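Long-range contacts in protease 2A (Rhinovirus C, PDB 5X45), which probably acts as a chymotrypsin-like cysteine protease that cuts the viral polyprotein and, as in related rhinoviruses, host proteins: residues Thr22-Thr28 / Gln38-Thr42; Tyr60-Lys65 / Gly100-Asp106; Gly116-Met120 / Thr132-Pro136. All coordinates share one frame; numbering follows the deposited sequence.

Contact 1. Residues Thr22-Thr28 / Gln38-Thr42; sequences TNPTDET and QVDST
Gln38 reaches out of strand 37-41 to the loop Thr22-Thr28: CG lies opposite the backbone nitrogen (chi1 170°) and the chain stays extended beyond it, which carries the amide to the loop. One N-H of its amide goes to Asn23 O (NE2 to O 2.9 Å). The acceptor lies in the plane of the Gln38 amide, but NE2 itself stands well above the plane of the Asn23 carbonyl and uses no lone pair there. OE1, the other branch, rests against the methyl CG2 of Thr22 at 3.3 Å. The second N-H of Gln38 turns along its own strand to Asp40 OD1, met on its syn side (NE2 to OD1 2.9 Å), so that one amide joins the loop to a carboxylate and has its rotation fixed by both bonds. Val39 points its side chain away from the loop, onto Ile29 and Leu30 of strand 28-32 and Ala14 and Tyr16 of strand 14-18. Here the loop enters the sheet: Asp40 and Thr28 form an antiparallel non-hydrogen-bonded pair, CA to CA 4.1 Å, at the start of strand 28-32, one of the two edge strands of the four-stranded antiparallel sheet in the N-terminal part of the protease. A type I turn from Thr25 to Thr28 leads into that strand, and Thr25 N bonds Thr28 OG1 at 2.9 Å almost in line. Asp40 OD2 is 3.0 Å from Thr25 OG1, which also has Glu27 OE1 within reach; the Glu27 chain bends at chi2 and brings its carboxylate back beside the threonine. Ser41 continues the pairing through its backbone, N to Glu27 O 2.8 Å with 160° at the hydrogen. Its hydroxyl OG lies beside the same carbonyl and 3.6 Å from Glu27 CB.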
loop_
_atom_site.group_PDB
_atom_site.type_symbol
_atom_site.label_atom_id
_atom_site.label_comp_id
_atom_site.label_asym_id
_atom_site.label_seq_id
_atom_site.Cartn_x
_atom_site.Cartn_y
_atom_site.Cartn_z
ATOM N N THR A 22 10.575 5.158 5.160
ATOM C CA THR A 22 11.839 5.166 4.488
ATOM C C THR A 22 12.322 6.569 4.267
ATOM O O THR A 22 11.843 7.492 4.862
ATOM C CB THR A 22 11.758 4.363 3.201
ATOM O OG1 THR A 22 13.046 4.252 2.626
ATOM C CG2 THR A 22 10.854 4.996 2.259
ATOM N N ASN A 23 13.313 6.714 3.429
ATOM C CA ASN A 23 13.845 8.030 3.121
ATOM C C ASN A 23 14.296 8.074 1.677
ATOM O O ASN A 23 14.633 7.039 1.096
ATOM C CB ASN A 23 15.008 8.382 4.057
ATOM C CG ASN A 23 14.546 8.727 5.464
ATOM O OD1 ASN A 23 14.744 7.949 6.398
ATOM N ND2 ASN A 23 13.941 9.903 5.626
ATOM N N PRO A 24 14.258 9.266 1.071
ATOM C CA PRO A 24 14.678 9.311 -0.327
ATOM C C PRO A 24 16.157 8.982 -0.443
ATOM O O PRO A 24 16.964 9.414 0.383
ATOM C CB PRO A 24 14.392 10.758 -0.738
ATOM C CG PRO A 24 13.387 11.250 0.269
ATOM C CD PRO A 24 13.749 10.563 1.544
ATOM N N THR A 25 16.508 8.251 -1.492
ATOM C CA THR A 25 17.873 7.809 -1.704
ATOM C C THR A 25 18.210 8.156 -3.142
ATOM O O THR A 25 17.422 8.811 -3.819
ATOM C CB THR A 25 18.040 6.295 -1.468
ATOM O OG1 THR A 25 17.380 5.563 -2.513
ATOM C CG2 THR A 25 17.456 5.888 -0.118
ATOM N N ASP A 26 19.358 7.708 -3.630
ATOM C CA ASP A 26 19.754 8.104 -4.965
ATOM C C ASP A 26 19.094 7.172 -6.000
ATOM O O ASP A 26 19.136 7.447 -7.198
ATOM C CB ASP A 26 21.271 8.102 -5.096
ATOM C CG ASP A 26 21.767 9.148 -6.084
ATOM O OD1 ASP A 26 21.458 9.039 -7.290
ATOM O OD2 ASP A 26 22.468 10.089 -5.645
ATOM N N GLU A 27 18.449 6.098 -5.532
ATOM C CA GLU A 27 17.709 5.201 -6.426
ATOM C C GLU A 27 16.216 5.518 -6.459
ATOM O O GLU A 27 15.448 4.815 -7.115
ATOM C CB GLU A 27 17.876 3.719 -6.041
ATOM C CG GLU A 27 19.286 3.137 -6.031
ATOM C CD GLU A 27 20.032 3.338 -4.725
ATOM O OE1 GLU A 27 19.475 3.939 -3.782
ATOM O OE2 GLU A 27 21.187 2.869 -4.640
ATOM N N THR A 28 15.800 6.561 -5.749
ATOM C CA THR A 28 14.402 6.975 -5.773
ATOM C C THR A 28 13.999 7.431 -7.178
ATOM O O THR A 28 14.696 8.246 -7.788
ATOM C CB THR A 28 14.136 8.106 -4.758
ATOM O OG1 THR A 28 14.483 7.653 -3.446
ATOM C CG2 THR A 28 12.675 8.521 -4.761
ATOM N N GLN A 38 6.817 5.874 -1.845
ATOM C CA GLN A 38 8.146 6.077 -2.397
ATOM C C GLN A 38 8.500 4.896 -3.276
ATOM O O GLN A 38 8.261 3.752 -2.900
ATOM C CB GLN A 38 9.192 6.246 -1.299
ATOM C CG GLN A 38 10.615 6.216 -1.849
ATOM C CD GLN A 38 11.671 6.650 -0.852
ATOM O OE1 GLN A 38 11.410 7.442 0.059
ATOM N NE2 GLN A 38 12.870 6.100 -0.998
ATOM N N VAL A 39 9.022 5.163 -4.467
ATOM C CA VAL A 39 9.439 4.070 -5.328
ATOM C C VAL A 39 10.920 4.197 -5.664
ATOM O O VAL A 39 11.382 5.256 -6.093
ATOM C CB VAL A 39 8.636 4.011 -6.629
ATOM C CG1 VAL A 39 8.996 2.736 -7.395
ATOM C CG2 VAL A 39 7.152 4.053 -6.333
ATOM N N ASP A 40 11.655 3.104 -5.465
ATOM C CA ASP A 40 13.081 3.066 -5.758
ATOM C C ASP A 40 13.360 2.050 -6.847
ATOM O O ASP A 40 12.722 1.006 -6.908
ATOM C CB ASP A 40 13.895 2.734 -4.499
ATOM C CG ASP A 40 13.889 3.871 -3.473
ATOM O OD1 ASP A 40 12.933 4.673 -3.465
ATOM O OD2 ASP A 40 14.851 3.973 -2.682
ATOM N N SER A 41 14.297 2.369 -7.728
ATOM C CA SER A 41 14.764 1.393 -8.698
ATOM C C SER A 41 15.660 0.378 -7.999
ATOM O O SER A 41 16.210 0.657 -6.933
ATOM C CB SER A 41 15.524 2.073 -9.823
ATOM O OG SER A 41 16.694 2.664 -9.303
ATOM N N THR A 42 15.793 -0.805 -8.580
ATOM C CA THR A 42 16.678 -1.806 -8.008
ATOM C C THR A 42 17.312 -2.718 -9.050
ATOM O O THR A 42 16.699 -3.088 -10.050
ATOM C CB THR A 42 15.944 -2.655 -6.944
ATOM O OG1 THR A 42 16.876 -3.570 -6.344
ATOM C CG2 THR A 42 14.789 -3.438 -7.564
#

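Contact 2. Residues Tyr60-Lys65 / Gly100-Asp106; sequences YYSRSK and GHCEPGD
Asp106 turns its carboxylate onto Ser64, where the turn after strand 57-62 meets the loop Gly100-Asp106. From CB, the side chain leaves with CG beside the backbone nitrogen (chi1 -69°), which carries CG to 3.5 Å from Ser64 OG. OD1 then accepts from Ser64 N at 3.0 Å, the donor lying above the carboxylate plane. OD2 takes the Ser64 hydroxyl on its syn lone pair, OG to OD2 2.9 Å, and also Glu103 N from above the plane at 2.9 Å. Three donors thus hold the group and fix its rotation, two from Ser64, just past the strand end, and one from the loop itself, where a type II turn runs from Glu103 to Asp106. Lys65, bent at chi2, crosses the His101 side chain at about a right angle and sets CE over one face of the ring, 3.8 Å from its centroid, as a CH-pi contact, while Ser64 and Glu103 lie at the ring's edge. Deeper in, Tyr60 OH gives a hydrogen bond to His101 O (3.0 Å). A water bridges the backbones, accepting from Arg63 N and donating to Tyr61 O and Asp106 O. The Pro-Gly-Asp of this loop belongs to the signature of enteroviral 2A proteases, so the bonds to Asp106 fix the segment leading into what is probably the nucleophilic cysteine. Around them lies the six-stranded barrel: Tyr60 meets Phe131 of strand 129-133 edge-to-face and packs on Val71 of strand 67-76 and Ile121 of strand 116-124, while Ser62 touches Phe69.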
loop_
_atom_site.group_PDB
_atom_site.type_symbol
_atom_site.label_atom_id
_atom_site.label_comp_id
_atom_site.label_asym_id
_atom_site.label_seq_id
_atom_site.Cartn_x
_atom_site.Cartn_y
_atom_site.Cartn_z
ATOM N N TYR A 60 -5.473 -9.383 1.950
ATOM C CA TYR A 60 -4.378 -8.554 2.415
ATOM C C TYR A 60 -3.740 -9.082 3.696
ATOM O O TYR A 60 -4.374 -9.777 4.488
ATOM C CB TYR A 60 -4.848 -7.107 2.612
ATOM C CG TYR A 60 -5.667 -6.863 3.856
ATOM C CD1 TYR A 60 -7.028 -7.129 3.881
ATOM C CD2 TYR A 60 -5.072 -6.358 5.017
ATOM C CE1 TYR A 60 -7.779 -6.891 5.022
ATOM C CE2 TYR A 60 -5.814 -6.120 6.159
ATOM C CZ TYR A 60 -7.166 -6.388 6.158
ATOM O OH TYR A 60 -7.908 -6.153 7.293
ATOM N N TYR A 61 -2.476 -8.730 3.893
ATOM C CA TYR A 61 -1.757 -9.100 5.098
ATOM C C TYR A 61 -2.010 -8.092 6.221
ATOM O O TYR A 61 -1.856 -6.888 6.031
ATOM C CB TYR A 61 -0.261 -9.205 4.801
ATOM C CG TYR A 61 0.562 -9.476 6.024
ATOM C CD1 TYR A 61 0.463 -10.688 6.695
ATOM C CD2 TYR A 61 1.429 -8.515 6.526
ATOM C CE1 TYR A 61 1.214 -10.940 7.832
ATOM C CE2 TYR A 61 2.182 -8.757 7.663
ATOM C CZ TYR A 61 2.068 -9.970 8.309
ATOM O OH TYR A 61 2.810 -10.217 9.433
ATOM N N SER A 62 -2.418 -8.594 7.380
ATOM C CA SER A 62 -2.561 -7.789 8.590
ATOM C C SER A 62 -1.438 -8.118 9.557
ATOM O O SER A 62 -1.409 -9.231 10.098
ATOM C CB SER A 62 -3.913 -8.051 9.264
ATOM O OG SER A 62 -3.959 -7.477 10.565
ATOM N N ARG A 63 -0.532 -7.169 9.802
ATOM C CA ARG A 63 0.611 -7.462 10.673
ATOM C C ARG A 63 0.160 -7.666 12.114
ATOM O O ARG A 63 0.637 -8.579 12.786
ATOM C CB ARG A 63 1.683 -6.368 10.624
ATOM C CG ARG A 63 2.977 -6.828 11.290
ATOM C CD ARG A 63 4.058 -5.775 11.291
ATOM N NE ARG A 63 3.904 -4.856 12.417
ATOM C CZ ARG A 63 4.645 -4.889 13.522
ATOM N NH1 ARG A 63 5.600 -5.799 13.658
ATOM N NH2 ARG A 63 4.430 -4.012 14.494
ATOM N N SER A 64 -0.776 -6.833 12.566
ATOM C CA SER A 64 -1.278 -6.886 13.934
ATOM C C SER A 64 -1.953 -8.213 14.271
ATOM O O SER A 64 -1.879 -8.665 15.413
ATOM C CB SER A 64 -2.258 -5.740 14.185
ATOM O OG SER A 64 -3.334 -5.780 13.268
ATOM N N LYS A 65 -2.613 -8.827 13.287
ATOM C CA LYS A 65 -3.248 -10.137 13.474
ATOM C C LYS A 65 -2.360 -11.275 12.981
ATOM O O LYS A 65 -2.660 -12.443 13.222
ATOM C CB LYS A 65 -4.601 -10.190 12.756
ATOM C CG LYS A 65 -5.605 -9.196 13.297
ATOM C CD LYS A 65 -5.928 -9.502 14.735
ATOM C CE LYS A 65 -7.065 -8.638 15.240
ATOM N NZ LYS A 65 -7.282 -8.858 16.698
ATOM N N GLY A 100 -12.304 -4.107 7.342
ATOM C CA GLY A 100 -11.234 -4.972 7.782
ATOM C C GLY A 100 -10.500 -4.364 8.949
ATOM O O GLY A 100 -10.593 -3.168 9.195
ATOM N N HIS A 101 -9.799 -5.207 9.694
ATOM C CA HIS A 101 -9.048 -4.747 10.843
ATOM C C HIS A 101 -7.768 -4.005 10.450
ATOM O O HIS A 101 -7.031 -4.430 9.551
ATOM C CB HIS A 101 -8.688 -5.914 11.745
ATOM C CG HIS A 101 -7.811 -5.521 12.884
ATOM N ND1 HIS A 101 -8.295 -4.891 14.011
ATOM C CD2 HIS A 101 -6.473 -5.631 13.057
ATOM C CE1 HIS A 101 -7.295 -4.656 14.841
ATOM N NE2 HIS A 101 -6.180 -5.094 14.287
ATOM N N CYS A 102 -7.514 -2.888 11.126
ATOM C CA CYS A 102 -6.288 -2.138 10.900
ATOM C C CYS A 102 -5.866 -1.383 12.157
ATOM O O CYS A 102 -6.673 -0.716 12.797
ATOM C CB CYS A 102 -6.466 -1.171 9.731
ATOM S SG CYS A 102 -4.975 -0.276 9.256
ATOM N N GLU A 103 -4.592 -1.500 12.505
ATOM C CA GLU A 103 -4.031 -0.807 13.660
ATOM C C GLU A 103 -2.797 -0.030 13.231
ATOM O O GLU A 103 -2.233 -0.308 12.174
ATOM C CB GLU A 103 -3.643 -1.795 14.755
ATOM C CG GLU A 103 -4.777 -2.445 15.482
ATOM C CD GLU A 103 -4.263 -3.461 16.481
ATOM O OE1 GLU A 103 -3.067 -3.373 16.839
ATOM O OE2 GLU A 103 -5.043 -4.339 16.911
ATOM N N PRO A 104 -2.359 0.932 14.060
ATOM C CA PRO A 104 -1.049 1.537 13.807
ATOM C C PRO A 104 0.037 0.468 13.698
ATOM O O PRO A 104 0.106 -0.421 14.543
ATOM C CB PRO A 104 -0.835 2.430 15.034
ATOM C CG PRO A 104 -2.220 2.814 15.447
ATOM C CD PRO A 104 -3.087 1.618 15.146
ATOM N N GLY A 105 0.856 0.543 12.656
ATOM C CA GLY A 105 1.904 -0.441 12.460
ATOM C C GLY A 105 1.618 -1.416 11.332
ATOM O O GLY A 105 2.480 -2.214 10.965
ATOM N N ASP A 106 0.406 -1.368 10.792
ATOM C CA ASP A 106 0.013 -2.288 9.727
ATOM C C ASP A 106 0.351 -1.732 8.337
ATOM O O ASP A 106 0.192 -2.429 7.332
ATOM C CB ASP A 106 -1.489 -2.612 9.818
ATOM C CG ASP A 106 -1.846 -3.453 11.050
ATOM O OD1 ASP A 106 -0.925 -3.957 11.734
ATOM O OD2 ASP A 106 -3.056 -3.605 11.339
HETATM O O HOH W 1 -0.272 -5.274 7.874
#

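Contact 3. Residues Gly116-Met120 / Thr132-Pro136; sequences GVIGM and TDLRP
Asp133 OD1, close beside the Ile118 carbonyl, is gripped twice by Arg135. The backbone N of Arg135 closes an Asx turn from the anti side (N to OD1 3.0 Å), and NE comes in on the syn lone pair (NE to OD1 2.8 Å). NH2 completes a side-on grip by a salt bridge to Asp133 OD2, also 2.8 Å, from above the carboxylate plane. Asp133 reaches this position with CG opposite its backbone nitrogen (chi1 -171°). One face of the guanidinium then lies over Ile118, whose CB is 4.0 Å from NE and whose CG2 runs beside CD and NH1. Two bridges pair the strands of the hairpin: Met120 with Thr132, hydrogen-bonded in both directions, and Gly119 with Asp133, a non-hydrogen-bonded pair; beyond them Leu134 N bonds Ile118 O at 2.8 Å and 174°. Leu134 lies across the bare backbone of Gly119, CG to CA 3.8 Å, while its CD2 meets the methyl CE of Met120 at 3.9 Å. On its other side strand 116-124 bulges: Ile118 and Gly119 together lie opposite the single residue Leu111 of strand 110-113, a classic beta bulge in the C-terminal barrel. Beyond it Ile118 touches Cys113, a zinc ligand; Cys53, Cys55 and His115 complete the site. The paired charges probably offset one another beside the aliphatic Ile118, which covers part of one guanidinium face. NE and NH2 on Asp133 and NH1 on Cys55 O fix the guanidinium's rotation and tie the end of strand 129-133 to a zinc-ligand residue.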
loop_
_atom_site.group_PDB
_atom_site.type_symbol
_atom_site.label_atom_id
_atom_site.label_comp_id
_atom_site.label_asym_id
_atom_site.label_seq_id
_atom_site.Cartn_x
_atom_site.Cartn_y
_atom_site.Cartn_z
ATOM N N GLY A 116 -1.924 -10.226 -8.960
ATOM C CA GLY A 116 -0.744 -9.713 -8.290
ATOM C C GLY A 116 -1.039 -8.706 -7.198
ATOM O O GLY A 116 -2.145 -8.644 -6.667
ATOM N N VAL A 117 -0.026 -7.928 -6.848
ATOM C CA VAL A 117 -0.153 -6.926 -5.806
ATOM C C VAL A 117 -0.716 -5.625 -6.377
ATOM O O VAL A 117 -0.158 -5.066 -7.320
ATOM C CB VAL A 117 1.200 -6.645 -5.144
ATOM C CG1 VAL A 117 1.008 -5.764 -3.910
ATOM C CG2 VAL A 117 1.878 -7.958 -4.758
ATOM N N ILE A 118 -1.813 -5.136 -5.813
ATOM C CA ILE A 118 -2.415 -3.916 -6.333
ATOM C C ILE A 118 -2.378 -2.778 -5.315
ATOM O O ILE A 118 -2.696 -1.642 -5.656
ATOM C CB ILE A 118 -3.894 -4.132 -6.759
ATOM C CG1 ILE A 118 -4.737 -4.577 -5.566
ATOM C CG2 ILE A 118 -3.996 -5.125 -7.903
ATOM C CD1 ILE A 118 -6.200 -4.738 -5.887
ATOM N N GLY A 119 -1.981 -3.069 -4.081
ATOM C CA GLY A 119 -2.031 -2.061 -3.038
ATOM C C GLY A 119 -1.236 -2.333 -1.777
ATOM O O GLY A 119 -0.706 -3.424 -1.578
ATOM N N MET A 120 -1.144 -1.309 -0.934
ATOM C CA MET A 120 -0.465 -1.391 0.358
ATOM C C MET A 120 -1.273 -0.637 1.397
ATOM O O MET A 120 -1.787 0.446 1.115
ATOM C CB MET A 120 0.935 -0.785 0.297
ATOM C CG MET A 120 2.044 -1.702 -0.159
ATOM S SD MET A 120 3.666 -0.896 0.035
ATOM C CE MET A 120 3.421 0.601 -0.925
ATOM N N THR A 132 -3.308 2.311 -0.551
ATOM C CA THR A 132 -2.954 3.043 -1.757
ATOM C C THR A 132 -2.958 2.060 -2.916
ATOM O O THR A 132 -2.370 0.986 -2.842
ATOM C CB THR A 132 -1.586 3.751 -1.696
ATOM O OG1 THR A 132 -0.532 2.785 -1.710
ATOM C CG2 THR A 132 -1.481 4.566 -0.474
ATOM N N ASP A 133 -3.658 2.436 -3.971
ATOM C CA ASP A 133 -3.683 1.676 -5.194
ATOM C C ASP A 133 -2.358 1.933 -5.912
ATOM O O ASP A 133 -2.034 3.077 -6.233
ATOM C CB ASP A 133 -4.890 2.098 -6.047
ATOM C CG ASP A 133 -5.115 1.197 -7.260
ATOM O OD1 ASP A 133 -4.184 0.464 -7.679
ATOM O OD2 ASP A 133 -6.248 1.224 -7.794
ATOM N N LEU A 134 -1.593 0.872 -6.153
ATOM C CA LEU A 134 -0.263 0.999 -6.739
ATOM C C LEU A 134 -0.320 1.098 -8.258
ATOM O O LEU A 134 0.639 1.540 -8.891
ATOM C CB LEU A 134 0.614 -0.189 -6.346
ATOM C CG LEU A 134 0.872 -0.306 -4.851
ATOM C CD1 LEU A 134 1.640 -1.581 -4.582
ATOM C CD2 LEU A 134 1.594 0.913 -4.306
ATOM N N ARG A 135 -1.436 0.671 -8.840
ATOM C CA ARG A 135 -1.575 0.630 -10.296
ATOM C C ARG A 135 -1.377 1.988 -10.996
ATOM O O ARG A 135 -0.686 2.046 -12.020
ATOM C CB ARG A 135 -2.926 0.013 -10.674
ATOM C CG ARG A 135 -2.994 -1.476 -10.348
ATOM C CD ARG A 135 -4.400 -2.028 -10.481
ATOM N NE ARG A 135 -5.278 -1.466 -9.460
ATOM C CZ ARG A 135 -6.472 -1.953 -9.145
ATOM N NH1 ARG A 135 -6.930 -3.039 -9.756
ATOM N NH2 ARG A 135 -7.197 -1.365 -8.198
ATOM N N PRO A 136 -1.951 3.080 -10.450
ATOM C CA PRO A 136 -1.645 4.385 -11.057
ATOM C C PRO A 136 -0.150 4.714 -11.111
ATOM O O PRO A 136 0.272 5.430 -12.018
ATOM C CB PRO A 136 -2.355 5.379 -10.131
ATOM C CG PRO A 136 -3.464 4.607 -9.526
ATOM C CD PRO A 136 -2.947 3.206 -9.365
#

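Contact 3 is the buried one, near the centre of the chain, contact 2 is partly buried and contact 1 lies at the surface. Contacts 2 and 3 share the six-stranded barrel, their nearest atoms about 6 Å apart; contact 1 belongs to the four-stranded sheet and sits across the chain's centre from contact 2. Place and chemistry go together: hairpin pairing with a bulge alongside, aliphatic packing and a salt bridge within one segment beside the zinc site in contact 3, a carboxylate and a water joining a loop to the end of strand 57-62 and the residues just after it in contact 2, and a polar network of amide, acid and hydroxyls where a loop becomes an edge strand in contact 1.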